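Local coordinates for flavin-dependent monooxygenase, oxygenase subunit HsaA (Rhodococcus sp., PDB 2RFQ), which hydroxylates the steroid catabolite 3-HSA at the ortho position of its phenol ring, using reduced flavin and molecular oxygen, in bacterial cholesterol breakdown, at residues Q102-V107 against E222-P227; W233-P238 against A302-L307; T240-I245 against R324-A329; S336-F341 against D361-R366. All coordinates share one frame; numbering follows the deposited sequence.

Interaction 1: residues Q102-V107 against E222-P227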
loop_
_atom_site.group_PDB
_atom_site.type_symbol
_atom_site.label_atom_id
_atom_site.label_comp_id
_atom_site.label_asym_id
_atom_site.label_seq_id
_atom_site.Cartn_x
_atom_site.Cartn_y
_atom_site.Cartn_z
ATOM N N GLN A 102 26.640 10.654 -42.618
ATOM C CA GLN A 102 27.409 9.556 -43.206
ATOM C C GLN A 102 27.068 8.241 -42.531
ATOM O O GLN A 102 26.934 7.218 -43.196
ATOM C CB GLN A 102 28.907 9.841 -43.107
ATOM C CG GLN A 102 29.782 8.820 -43.810
ATOM C CD GLN A 102 31.279 9.126 -43.616
ATOM O OE1 GLN A 102 31.657 10.225 -43.168
ATOM N NE2 GLN A 102 32.133 8.164 -43.957
ATOM N N ALA A 103 26.908 8.270 -41.206
ATOM C CA ALA A 103 26.513 7.062 -40.461
ATOM C C ALA A 103 25.119 6.574 -40.898
ATOM O O ALA A 103 24.900 5.378 -41.114
ATOM C CB ALA A 103 26.529 7.332 -38.962
ATOM N N GLN A 104 24.185 7.506 -41.067
ATOM C CA GLN A 104 22.840 7.131 -41.553
ATOM C C GLN A 104 22.901 6.534 -42.954
ATOM O O GLN A 104 22.210 5.571 -43.246
ATOM C CB GLN A 104 21.916 8.340 -41.567
ATOM C CG GLN A 104 21.654 8.935 -40.199
ATOM C CD GLN A 104 21.000 10.295 -40.309
ATOM O OE1 GLN A 104 19.951 10.434 -40.940
ATOM N NE2 GLN A 104 21.648 11.314 -39.740
ATOM N N GLU A 105 23.737 7.111 -43.819
ATOM C CA GLU A 105 23.950 6.567 -45.150
ATOM C C GLU A 105 24.552 5.148 -45.067
ATOM O O GLU A 105 24.139 4.244 -45.797
ATOM C CB GLU A 105 24.841 7.506 -45.978
ATOM C CG GLU A 105 25.222 6.944 -47.357
ATOM C CD GLU A 105 24.088 6.970 -48.379
ATOM O OE1 GLU A 105 23.163 7.810 -48.255
ATOM O OE2 GLU A 105 24.135 6.149 -49.332
ATOM N N ASP A 106 25.515 4.944 -44.165
ATOM C CA ASP A 106 26.077 3.598 -43.950
ATOM C C ASP A 106 25.010 2.550 -43.666
ATOM O O ASP A 106 25.058 1.444 -44.201
ATOM C CB ASP A 106 27.104 3.603 -42.814
ATOM C CG ASP A 106 28.385 4.344 -43.163
ATOM O OD1 ASP A 106 28.629 4.652 -44.342
ATOM O OD2 ASP A 106 29.156 4.607 -42.226
ATOM N N VAL A 107 24.051 2.923 -42.819
ATOM C CA VAL A 107 23.003 2.017 -42.385
ATOM C C VAL A 107 21.883 1.854 -43.409
ATOM O O VAL A 107 21.486 0.720 -43.717
ATOM C CB VAL A 107 22.442 2.470 -41.018
ATOM C CG1 VAL A 107 21.281 1.585 -40.586
ATOM C CG2 VAL A 107 23.587 2.456 -39.969
ATOM N N GLU A 222 21.405 18.573 -38.352
ATOM C CA GLU A 222 21.605 19.564 -39.419
ATOM C C GLU A 222 20.615 19.311 -40.557
ATOM O O GLU A 222 19.948 20.233 -41.038
ATOM C CB GLU A 222 23.048 19.529 -39.932
ATOM C CG GLU A 222 23.312 20.561 -41.018
ATOM C CD GLU A 222 24.721 20.469 -41.629
ATOM O OE1 GLU A 222 25.482 19.522 -41.303
ATOM O OE2 GLU A 222 25.050 21.341 -42.465
ATOM N N ARG A 223 20.500 18.047 -40.953
ATOM C CA ARG A 223 19.568 17.659 -42.010
ATOM C C ARG A 223 18.244 17.121 -41.465
ATOM O O ARG A 223 17.211 17.272 -42.102
ATOM C CB ARG A 223 20.235 16.661 -42.970
ATOM C CG ARG A 223 21.404 17.277 -43.741
ATOM C CD ARG A 223 21.867 16.425 -44.919
ATOM N NE ARG A 223 20.740 15.769 -45.586
ATOM C CZ ARG A 223 20.794 15.197 -46.785
ATOM N NH1 ARG A 223 21.932 15.200 -47.476
ATOM N NH2 ARG A 223 19.702 14.634 -47.296
ATOM N N ASN A 224 18.273 16.485 -40.289
ATOM C CA ASN A 224 17.044 15.959 -39.703
ATOM C C ASN A 224 16.468 16.988 -38.729
ATOM O O ASN A 224 16.736 16.955 -37.526
ATOM C CB ASN A 224 17.291 14.599 -39.039
ATOM C CG ASN A 224 17.725 13.533 -40.038
ATOM O OD1 ASN A 224 17.237 13.496 -41.167
ATOM N ND2 ASN A 224 18.636 12.652 -39.621
ATOM N N THR A 225 15.691 17.911 -39.287
ATOM C CA THR A 225 15.276 19.123 -38.573
ATOM C C THR A 225 13.920 18.983 -37.866
ATOM O O THR A 225 13.468 19.942 -37.195
ATOM C CB THR A 225 15.211 20.345 -39.544
ATOM O OG1 THR A 225 14.234 20.062 -40.550
ATOM C CG2 THR A 225 16.573 20.578 -40.216
ATOM N N ALA A 226 13.269 17.819 -38.005
ATOM C CA ALA A 226 11.939 17.626 -37.411
ATOM C C ALA A 226 12.001 17.821 -35.884
ATOM O O ALA A 226 12.999 17.446 -35.245
ATOM C CB ALA A 226 11.368 16.263 -37.745
ATOM N N PRO A 227 10.956 18.433 -35.297
ATOM C CA PRO A 227 11.016 18.705 -33.843
ATOM C C PRO A 227 11.150 17.454 -32.972
ATOM O O PRO A 227 11.695 17.544 -31.867
ATOM C CB PRO A 227 9.706 19.459 -33.553
ATOM C CG PRO A 227 8.779 19.087 -34.738
ATOM C CD PRO A 227 9.733 19.012 -35.909
#

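Interaction 2: residues W233-P238 against A302-L307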
loop_
_atom_site.group_PDB
_atom_site.type_symbol
_atom_site.label_atom_id
_atom_site.label_comp_id
_atom_site.label_asym_id
_atom_site.label_seq_id
_atom_site.Cartn_x
_atom_site.Cartn_y
_atom_site.Cartn_z
ATOM N N TRP A 233 16.715 12.778 -24.590
ATOM C CA TRP A 233 16.930 11.338 -24.404
ATOM C C TRP A 233 16.376 10.846 -23.068
ATOM O O TRP A 233 15.861 9.718 -22.996
ATOM C CB TRP A 233 18.431 11.030 -24.485
ATOM C CG TRP A 233 18.807 9.554 -24.425
ATOM C CD1 TRP A 233 19.588 8.962 -23.477
ATOM C CD2 TRP A 233 18.476 8.516 -25.375
ATOM N NE1 TRP A 233 19.750 7.627 -23.759
ATOM C CE2 TRP A 233 19.088 7.325 -24.917
ATOM C CE3 TRP A 233 17.727 8.476 -26.553
ATOM C CZ2 TRP A 233 18.985 6.109 -25.604
ATOM C CZ3 TRP A 233 17.599 7.247 -27.236
ATOM C CH2 TRP A 233 18.237 6.083 -26.756
ATOM N N GLY A 234 16.498 11.668 -22.024
ATOM C CA GLY A 234 16.038 11.283 -20.685
ATOM C C GLY A 234 14.537 11.031 -20.601
ATOM O O GLY A 234 14.062 10.377 -19.667
ATOM N N THR A 235 13.775 11.620 -21.539
ATOM C CA THR A 235 12.377 11.239 -21.730
ATOM C C THR A 235 12.173 10.117 -22.771
ATOM O O THR A 235 11.446 9.158 -22.534
ATOM C CB THR A 235 11.514 12.465 -22.098
ATOM O OG1 THR A 235 11.515 13.372 -20.989
ATOM C CG2 THR A 235 10.064 12.045 -22.385
ATOM N N ILE A 236 12.797 10.261 -23.930
ATOM C CA ILE A 236 12.566 9.329 -25.043
ATOM C C ILE A 236 12.904 7.881 -24.711
ATOM O O ILE A 236 12.105 6.957 -25.002
ATOM C CB ILE A 236 13.394 9.804 -26.270
ATOM C CG1 ILE A 236 12.786 11.124 -26.801
ATOM C CG2 ILE A 236 13.498 8.700 -27.352
ATOM C CD1 ILE A 236 11.448 10.942 -27.610
ATOM N N HIS A 237 14.092 7.663 -24.145
ATOM C CA HIS A 237 14.521 6.262 -23.933
ATOM C C HIS A 237 13.759 5.643 -22.757
ATOM O O HIS A 237 13.137 4.583 -22.919
ATOM C CB HIS A 237 16.035 6.167 -23.818
ATOM C CG HIS A 237 16.534 4.804 -23.457
ATOM N ND1 HIS A 237 16.203 3.673 -24.176
ATOM C CD2 HIS A 237 17.327 4.391 -22.440
ATOM C CE1 HIS A 237 16.779 2.620 -23.619
ATOM N NE2 HIS A 237 17.461 3.029 -22.562
ATOM N N PRO A 238 13.750 6.311 -21.588
ATOM C CA PRO A 238 12.949 5.688 -20.518
ATOM C C PRO A 238 11.453 5.485 -20.857
ATOM O O PRO A 238 10.853 4.484 -20.444
ATOM C CB PRO A 238 13.141 6.643 -19.329
ATOM C CG PRO A 238 14.522 7.224 -19.579
ATOM C CD PRO A 238 14.484 7.489 -21.089
ATOM N N ALA A 302 3.707 14.551 -24.727
ATOM C CA ALA A 302 2.945 15.548 -25.515
ATOM C C ALA A 302 3.335 17.010 -25.165
ATOM O O ALA A 302 3.474 17.875 -26.056
ATOM C CB ALA A 302 1.433 15.316 -25.330
ATOM N N ASP A 303 3.503 17.282 -23.878
ATOM C CA ASP A 303 3.867 18.622 -23.419
ATOM C C ASP A 303 5.251 19.008 -23.902
ATOM O O ASP A 303 5.463 20.129 -24.394
ATOM C CB ASP A 303 3.776 18.700 -21.896
ATOM C CG ASP A 303 2.334 18.696 -21.389
ATOM O OD1 ASP A 303 1.383 18.667 -22.200
ATOM O OD2 ASP A 303 2.165 18.773 -20.163
ATOM N N GLU A 304 6.213 18.087 -23.795
ATOM C CA GLU A 304 7.554 18.387 -24.311
ATOM C C GLU A 304 7.484 18.690 -25.809
ATOM O O GLU A 304 8.052 19.677 -26.290
ATOM C CB GLU A 304 8.527 17.233 -24.053
ATOM C CG GLU A 304 8.720 16.883 -22.558
ATOM C CD GLU A 304 9.764 15.823 -22.324
ATOM O OE1 GLU A 304 10.276 15.243 -23.304
ATOM O OE2 GLU A 304 10.070 15.555 -21.133
ATOM N N TYR A 305 6.770 17.840 -26.544
ATOM C CA TYR A 305 6.726 17.939 -28.012
ATOM C C TYR A 305 6.043 19.229 -28.445
ATOM O O TYR A 305 6.486 19.893 -29.387
ATOM C CB TYR A 305 5.989 16.728 -28.590
ATOM C CG TYR A 305 6.036 16.638 -30.092
ATOM C CD1 TYR A 305 7.265 16.533 -30.779
ATOM C CD2 TYR A 305 4.849 16.646 -30.840
ATOM C CE1 TYR A 305 7.308 16.438 -32.178
ATOM C CE2 TYR A 305 4.881 16.541 -32.223
ATOM C CZ TYR A 305 6.100 16.439 -32.886
ATOM O OH TYR A 305 6.109 16.346 -34.257
ATOM N N ALA A 306 4.965 19.587 -27.747
ATOM C CA ALA A 306 4.255 20.848 -28.071
ATOM C C ALA A 306 5.181 22.054 -27.944
ATOM O O ALA A 306 5.120 22.986 -28.760
ATOM C CB ALA A 306 3.035 21.026 -27.180
ATOM N N LEU A 307 6.030 22.047 -26.911
ATOM C CA LEU A 307 6.956 23.159 -26.727
ATOM C C LEU A 307 7.934 23.217 -27.894
ATOM O O LEU A 307 8.199 24.277 -28.428
ATOM C CB LEU A 307 7.681 23.047 -25.379
ATOM C CG LEU A 307 6.797 23.281 -24.161
ATOM C CD1 LEU A 307 7.506 22.749 -22.918
ATOM C CD2 LEU A 307 6.548 24.786 -24.024
#

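Interaction 3: residues T240-I245 against R324-A329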
loop_
_atom_site.group_PDB
_atom_site.type_symbol
_atom_site.label_atom_id
_atom_site.label_comp_id
_atom_site.label_asym_id
_atom_site.label_seq_id
_atom_site.Cartn_x
_atom_site.Cartn_y
_atom_site.Cartn_z
ATOM N N THR A 240 10.347 4.730 -23.764
ATOM C CA THR A 240 10.380 3.505 -24.609
ATOM C C THR A 240 10.401 2.203 -23.785
ATOM O O THR A 240 9.950 1.154 -24.242
ATOM C CB THR A 240 11.466 3.566 -25.703
ATOM O OG1 THR A 240 10.819 3.528 -26.998
ATOM C CG2 THR A 240 12.407 2.385 -25.636
ATOM N N ILE A 241 10.884 2.305 -22.547
ATOM C CA ILE A 241 10.917 1.210 -21.603
ATOM C C ILE A 241 9.606 1.086 -20.818
ATOM O O ILE A 241 9.154 -0.031 -20.534
ATOM C CB ILE A 241 12.151 1.401 -20.644
ATOM C CG1 ILE A 241 13.447 1.388 -21.456
ATOM C CG2 ILE A 241 12.096 0.441 -19.427
ATOM C CD1 ILE A 241 13.607 0.148 -22.391
ATOM N N SER A 242 8.992 2.204 -20.463
ATOM C CA SER A 242 7.727 2.128 -19.717
ATOM C C SER A 242 6.528 1.833 -20.622
ATOM O O SER A 242 5.609 1.116 -20.219
ATOM C CB SER A 242 7.453 3.425 -18.920
ATOM O OG SER A 242 8.453 3.604 -17.927
ATOM N N ALA A 243 6.511 2.417 -21.822
ATOM C CA ALA A 243 5.329 2.263 -22.708
ATOM C C ALA A 243 4.919 0.802 -22.950
ATOM O O ALA A 243 3.726 0.484 -22.857
ATOM C CB ALA A 243 5.537 3.021 -24.033
ATOM N N PRO A 244 5.879 -0.100 -23.244
ATOM C CA PRO A 244 5.468 -1.505 -23.446
ATOM C C PRO A 244 4.932 -2.144 -22.161
ATOM O O PRO A 244 4.033 -2.950 -22.222
ATOM C CB PRO A 244 6.737 -2.201 -23.967
ATOM C CG PRO A 244 7.884 -1.294 -23.589
ATOM C CD PRO A 244 7.333 0.097 -23.447
ATOM N N ILE A 245 5.454 -1.742 -21.003
ATOM C CA ILE A 245 4.947 -2.304 -19.747
ATOM C C ILE A 245 3.519 -1.827 -19.499
ATOM O O ILE A 245 2.650 -2.620 -19.109
ATOM C CB ILE A 245 5.886 -2.016 -18.587
ATOM C CG1 ILE A 245 7.259 -2.649 -18.884
ATOM C CG2 ILE A 245 5.301 -2.557 -17.290
ATOM C CD1 ILE A 245 8.384 -2.224 -17.879
ATOM N N ARG A 324 9.867 11.414 -13.220
ATOM C CA ARG A 324 9.037 11.083 -12.047
ATOM C C ARG A 324 7.848 10.206 -12.435
ATOM O O ARG A 324 7.630 9.154 -11.860
ATOM C CB ARG A 324 8.552 12.374 -11.384
ATOM C CG ARG A 324 7.548 12.142 -10.242
ATOM C CD ARG A 324 6.789 13.439 -9.870
ATOM N NE ARG A 324 5.827 13.765 -10.909
ATOM C CZ ARG A 324 5.202 14.937 -11.036
ATOM N NH1 ARG A 324 5.429 15.954 -10.174
ATOM N NH2 ARG A 324 4.317 15.091 -12.018
ATOM N N ASP A 325 7.079 10.652 -13.426
ATOM C CA ASP A 325 5.851 9.967 -13.804
ATOM C C ASP A 325 6.111 8.712 -14.610
ATOM O O ASP A 325 5.275 7.806 -14.636
ATOM C CB ASP A 325 4.961 10.933 -14.594
ATOM C CG ASP A 325 4.433 12.097 -13.731
ATOM O OD1 ASP A 325 4.405 11.980 -12.478
ATOM O OD2 ASP A 325 4.049 13.118 -14.333
ATOM N N GLN A 326 7.245 8.677 -15.305
ATOM C CA GLN A 326 7.597 7.554 -16.162
ATOM C C GLN A 326 7.957 6.309 -15.337
ATOM O O GLN A 326 7.397 5.216 -15.543
ATOM C CB GLN A 326 8.709 7.935 -17.152
ATOM C CG GLN A 326 9.344 6.716 -17.829
ATOM C CD GLN A 326 10.605 6.301 -17.124
ATOM O OE1 GLN A 326 11.392 7.156 -16.703
ATOM N NE2 GLN A 326 10.822 4.979 -16.992
ATOM N N VAL A 327 8.859 6.464 -14.369
ATOM C CA VAL A 327 9.104 5.326 -13.475
ATOM C C VAL A 327 7.805 4.938 -12.739
ATOM O O VAL A 327 7.505 3.749 -12.549
ATOM C CB VAL A 327 10.275 5.559 -12.484
ATOM C CG1 VAL A 327 11.577 5.885 -13.252
ATOM C CG2 VAL A 327 9.944 6.649 -11.465
ATOM N N ARG A 328 7.016 5.941 -12.369
ATOM C CA ARG A 328 5.772 5.629 -11.653
ATOM C C ARG A 328 4.768 4.889 -12.535
ATOM O O ARG A 328 4.040 4.036 -12.035
ATOM C CB ARG A 328 5.138 6.882 -11.055
ATOM C CG ARG A 328 4.226 6.532 -9.844
ATOM C CD ARG A 328 4.133 7.747 -8.874
ATOM N NE ARG A 328 3.346 7.520 -7.653
ATOM C CZ ARG A 328 3.779 6.824 -6.601
ATOM N NH1 ARG A 328 4.995 6.252 -6.608
ATOM N NH2 ARG A 328 3.009 6.686 -5.523
ATOM N N ALA A 329 4.728 5.215 -13.831
ATOM C CA ALA A 329 3.814 4.560 -14.767
ATOM C C ALA A 329 4.133 3.062 -14.829
ATOM O O ALA A 329 3.225 2.218 -14.797
ATOM C CB ALA A 329 3.949 5.174 -16.134
#

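Interaction 4: residues S336-F341 against D361-R366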
loop_
_atom_site.group_PDB
_atom_site.type_symbol
_atom_site.label_atom_id
_atom_site.label_comp_id
_atom_site.label_asym_id
_atom_site.label_seq_id
_atom_site.Cartn_x
_atom_site.Cartn_y
_atom_site.Cartn_z
ATOM N N SER A 336 -1.049 -2.956 -11.046
ATOM C CA SER A 336 -2.349 -3.288 -11.620
ATOM C C SER A 336 -2.384 -4.721 -12.137
ATOM O O SER A 336 -3.357 -5.451 -11.885
ATOM C CB SER A 336 -2.663 -2.286 -12.715
ATOM O OG SER A 336 -2.734 -0.980 -12.113
ATOM N N ILE A 337 -1.326 -5.142 -12.831
ATOM C CA ILE A 337 -1.265 -6.540 -13.316
ATOM C C ILE A 337 -1.277 -7.475 -12.095
ATOM O O ILE A 337 -1.978 -8.512 -12.076
ATOM C CB ILE A 337 -0.004 -6.797 -14.173
ATOM C CG1 ILE A 337 -0.120 -5.995 -15.471
ATOM C CG2 ILE A 337 0.121 -8.306 -14.495
ATOM C CD1 ILE A 337 1.179 -5.863 -16.193
ATOM N N ASP A 338 -0.511 -7.108 -11.069
ATOM C CA ASP A 338 -0.466 -7.914 -9.847
ATOM C C ASP A 338 -1.866 -8.099 -9.250
ATOM O O ASP A 338 -2.240 -9.237 -8.868
ATOM C CB ASP A 338 0.478 -7.289 -8.816
ATOM C CG ASP A 338 1.943 -7.500 -9.171
ATOM O OD1 ASP A 338 2.224 -8.169 -10.186
ATOM O OD2 ASP A 338 2.821 -7.001 -8.442
ATOM N N LYS A 339 -2.638 -7.004 -9.184
ATOM C CA LYS A 339 -3.988 -7.055 -8.642
ATOM C C LYS A 339 -4.829 -8.032 -9.452
ATOM O O LYS A 339 -5.574 -8.836 -8.877
ATOM C CB LYS A 339 -4.669 -5.673 -8.663
ATOM C CG LYS A 339 -4.119 -4.658 -7.696
ATOM C CD LYS A 339 -4.922 -3.339 -7.824
ATOM C CE LYS A 339 -4.444 -2.274 -6.837
ATOM N NZ LYS A 339 -2.959 -1.967 -6.944
ATOM N N LEU A 340 -4.711 -7.960 -10.781
ATOM C CA LEU A 340 -5.560 -8.789 -11.659
ATOM C C LEU A 340 -5.165 -10.263 -11.547
ATOM O O LEU A 340 -6.039 -11.155 -11.445
ATOM C CB LEU A 340 -5.483 -8.335 -13.121
ATOM C CG LEU A 340 -5.925 -6.884 -13.331
ATOM C CD1 LEU A 340 -5.598 -6.393 -14.749
ATOM C CD2 LEU A 340 -7.403 -6.767 -13.059
ATOM N N PHE A 341 -3.860 -10.520 -11.559
ATOM C CA PHE A 341 -3.362 -11.894 -11.492
ATOM C C PHE A 341 -3.793 -12.517 -10.157
ATOM O O PHE A 341 -4.285 -13.659 -10.110
ATOM C CB PHE A 341 -1.832 -11.865 -11.661
ATOM C CG PHE A 341 -1.162 -13.202 -11.505
ATOM C CD1 PHE A 341 -1.467 -14.255 -12.345
ATOM C CD2 PHE A 341 -0.216 -13.397 -10.497
ATOM C CE1 PHE A 341 -0.821 -15.505 -12.198
ATOM C CE2 PHE A 341 0.434 -14.643 -10.346
ATOM C CZ PHE A 341 0.112 -15.697 -11.197
ATOM N N ASP A 361 6.219 -11.104 -17.638
ATOM C CA ASP A 361 6.823 -10.151 -18.585
ATOM C C ASP A 361 7.019 -8.744 -17.985
ATOM O O ASP A 361 8.078 -8.121 -18.175
ATOM C CB ASP A 361 5.971 -10.073 -19.850
ATOM C CG ASP A 361 6.137 -11.290 -20.762
ATOM O OD1 ASP A 361 6.985 -12.173 -20.510
ATOM O OD2 ASP A 361 5.365 -11.390 -21.751
ATOM N N ALA A 362 5.986 -8.249 -17.297
ATOM C CA ALA A 362 6.046 -6.898 -16.684
ATOM C C ALA A 362 7.093 -6.881 -15.587
ATOM O O ALA A 362 7.879 -5.933 -15.476
ATOM C CB ALA A 362 4.665 -6.474 -16.149
ATOM N N HIS A 363 7.150 -7.955 -14.792
ATOM C CA HIS A 363 8.145 -7.992 -13.721
ATOM C C HIS A 363 9.564 -8.090 -14.261
ATOM O O HIS A 363 10.527 -7.590 -13.649
ATOM C CB HIS A 363 7.819 -9.107 -12.728
ATOM C CG HIS A 363 6.736 -8.736 -11.781
ATOM N ND1 HIS A 363 6.976 -8.028 -10.617
ATOM C CD2 HIS A 363 5.395 -8.909 -11.854
ATOM C CE1 HIS A 363 5.827 -7.809 -9.997
ATOM N NE2 HIS A 363 4.852 -8.325 -10.730
ATOM N N ALA A 364 9.702 -8.656 -15.461
ATOM C CA ALA A 364 11.013 -8.717 -16.073
ATOM C C ALA A 364 11.388 -7.344 -16.611
ATOM O O ALA A 364 12.526 -6.890 -16.421
ATOM C CB ALA A 364 11.066 -9.767 -17.174
ATOM N N GLY A 365 10.440 -6.675 -17.269
ATOM C CA GLY A 365 10.699 -5.334 -17.837
ATOM C C GLY A 365 11.083 -4.352 -16.728
ATOM O O GLY A 365 11.859 -3.417 -16.934
ATOM N N ARG A 366 10.530 -4.583 -15.537
ATOM C CA ARG A 366 10.744 -3.726 -14.373
ATOM C C ARG A 366 12.224 -3.557 -14.024
ATOM O O ARG A 366 12.605 -2.538 -13.445
ATOM C CB ARG A 366 9.970 -4.306 -13.187
ATOM C CG ARG A 366 10.293 -3.650 -11.821
ATOM C CD ARG A 366 9.875 -2.170 -11.737
ATOM N NE ARG A 366 10.162 -1.712 -10.383
ATOM C CZ ARG A 366 11.364 -1.363 -9.943
ATOM N NH1 ARG A 366 11.501 -1.031 -8.653
ATOM N NH2 ARG A 366 12.426 -1.348 -10.757
#

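Interaction 1: residues Q102-V107 against E222-P227
Q104 and N224 meet through their side-chain amides, the sole link between a helix turn and a loop whose nearest CA atoms, those of the same two residues, lie 10.7 Å apart. On the helix, Q104 reaches out with its chain extended beyond CG. Its OE1 accepts a hydrogen bond from N224 ND2 at 2.9 Å, with an N-H...O angle of 161°. The acceptor lies in the amide plane of N224, whereas ND2 comes in from the side of the Q104 carbonyl (C=O...N angle 104°) and tilted from its plane; the two amides are turned 41° against each other. W58 NE1 is a second and stronger donor to OE1, while the Q104 NE2 binds the carbonyl of F99, which fixes the amide's rotation. N224 is equally committed, ND2 also to A97 O and OD1 to Q57. Further along the helix, V107 packs on L96, as Q104 does. Such a buried amide network ties the N-terminal helical domain of the acyl-CoA dehydrogenase fold to the loop that leads into its C-terminal helix bundle.

Interaction 2: residues W233-P238 against A302-L307
The flat carboxylate of E304 points its oxygens at T235, whose OG1 donates a hydrogen bond to E304 OE2 at 2.6 Å; OE2 accepts with its syn lone pair, on the side of the other oxygen. That second oxygen rests against the threonine's carbon atoms, with E304 OE1 3.3 Å from T235 CG2. The other notable flat group, the indole of W233, plays no part across the contact: H237 CB sits over the centre of one face, 3.3 Å above its plane, the rings of F210 and H95 meet it with planes at about 40°, and Y120 is edge-to-face. T235 can offer its hydroxyl because OG1 stands beside its own backbone N (chi1 -65°), while E304 arrives from the opposite direction on an extended chain. The carboxylate is buried among M231, P232, L318 and A322, surroundings that would probably raise its pKa, although the nearby start of helix 233-266 may offset this. A leucine in place of E304 would probably leave the T235 hydroxyl without this acceptor and set it free to turn. The bond joins the first turn of helix 233-266 to helix 277-309. Helix 316-344 covers the pair through A322, helix 80-96 lies against I236, and D303 packs on R295 of a second subunit.

Interaction 3: residues T240-I245 against R324-A329
S242 OG receives Q326 NE2 at 2.9 Å, with an N-H...O angle of 159° and the oxygen in the plane of the glutamine amide. The same hydroxyl lies 3.1 Å from the backbone O of Q326 and is also hydrogen-bonded to T330 OG1, its stronger partner. Q326 reaches the serine by a sharp bend: with CG anti to the backbone N (chi1 166°), Q326 CG stands 3.2 Å from S242 OG, and the turn at chi2 (-96°) then brings NE2 round to it. Outward from this shell, A370 O takes a hydrogen bond from NE2, and R323 NH1 binds OE1, so both ends of the amide are fixed. A leucine in place of Q326 would probably leave R323 and A370 O without these mates and deprive S242 of a donor. On the far side of the same helix, R324 grips D325 side-on, and R328 forms a salt bridge with D289 of a second subunit. The CA atoms of S242 and Q326 are only 6.5 Å apart, a close helix-helix approach within the C-terminal helical bundle of the acyl-CoA dehydrogenase fold.

Interaction 4: residues S336-F341 against D361-R366
A His-carboxylate hydrogen bond joins helix 316-344 to helix 354-365 in the C-terminal helical domain, with H363 as donor and D338 as acceptor. H363 NE2 lies 2.7 Å from D338 OD1, and the N-H...O angle of 177° makes the bond almost perfectly straight. It uses the syn lone pair of OD1. D338 OD1 lies at the edge of the imidazole, 2° out of the H363 plane, and carboxylate and ring are nearly coplanar, their planes only 6° apart. D338 OD2 stays alongside, 3.5 Å from H363 CE1. Neither side chain starts out pointing at the other helix; with CG beside the backbone N in both, the polar ends swing inward and meet from opposite directions. One residue earlier on each helix, the contact becomes apolar: the extended chain of I337 carries CD1 to A362 CB at 3.5 Å, where the alanine's small methyl lets the helices come within 8.1 Å, measured between the CA atoms of these two residues. The side chain of A362 is about 8 Å from that of W84, a probable FMN-binding residue. W359 packs beside the polar pair, its ring edge-to-face with that of H363. The W359 of a third subunit meets H363 edge-to-face as well, and R366 forms a salt bridge with E342 of that subunit, placing this partly buried pair at a subunit interface. I337 packs also on A249 and A252 of helix 233-266, while S336 and L340 turn to helix 277-309.

In the fold
Interaction 1 closes before the others open and lies farthest out, its centre about 38 Å from that of interaction 4, on the opposite side of the chain's centre. It still touches interaction 2, where P227 CG packs 3.9 Å from Y305 OH. Interactions 2 and 3 share helix 233-266 and alternate along the chain, their centres about 12 Å apart, with P238 packed against Q326. Interactions 3 and 4 share helix 316-344 at about 13 Å, and I245 lies against A362 and G365. Together the contacts run from the N-terminal domain into the C-terminal helical bundle, where 3 and 4 come within about 8 Å, side chain to side chain, of probable FMN-binding residues and 2, 3 and 4 reach neighbouring subunits of the tetramer.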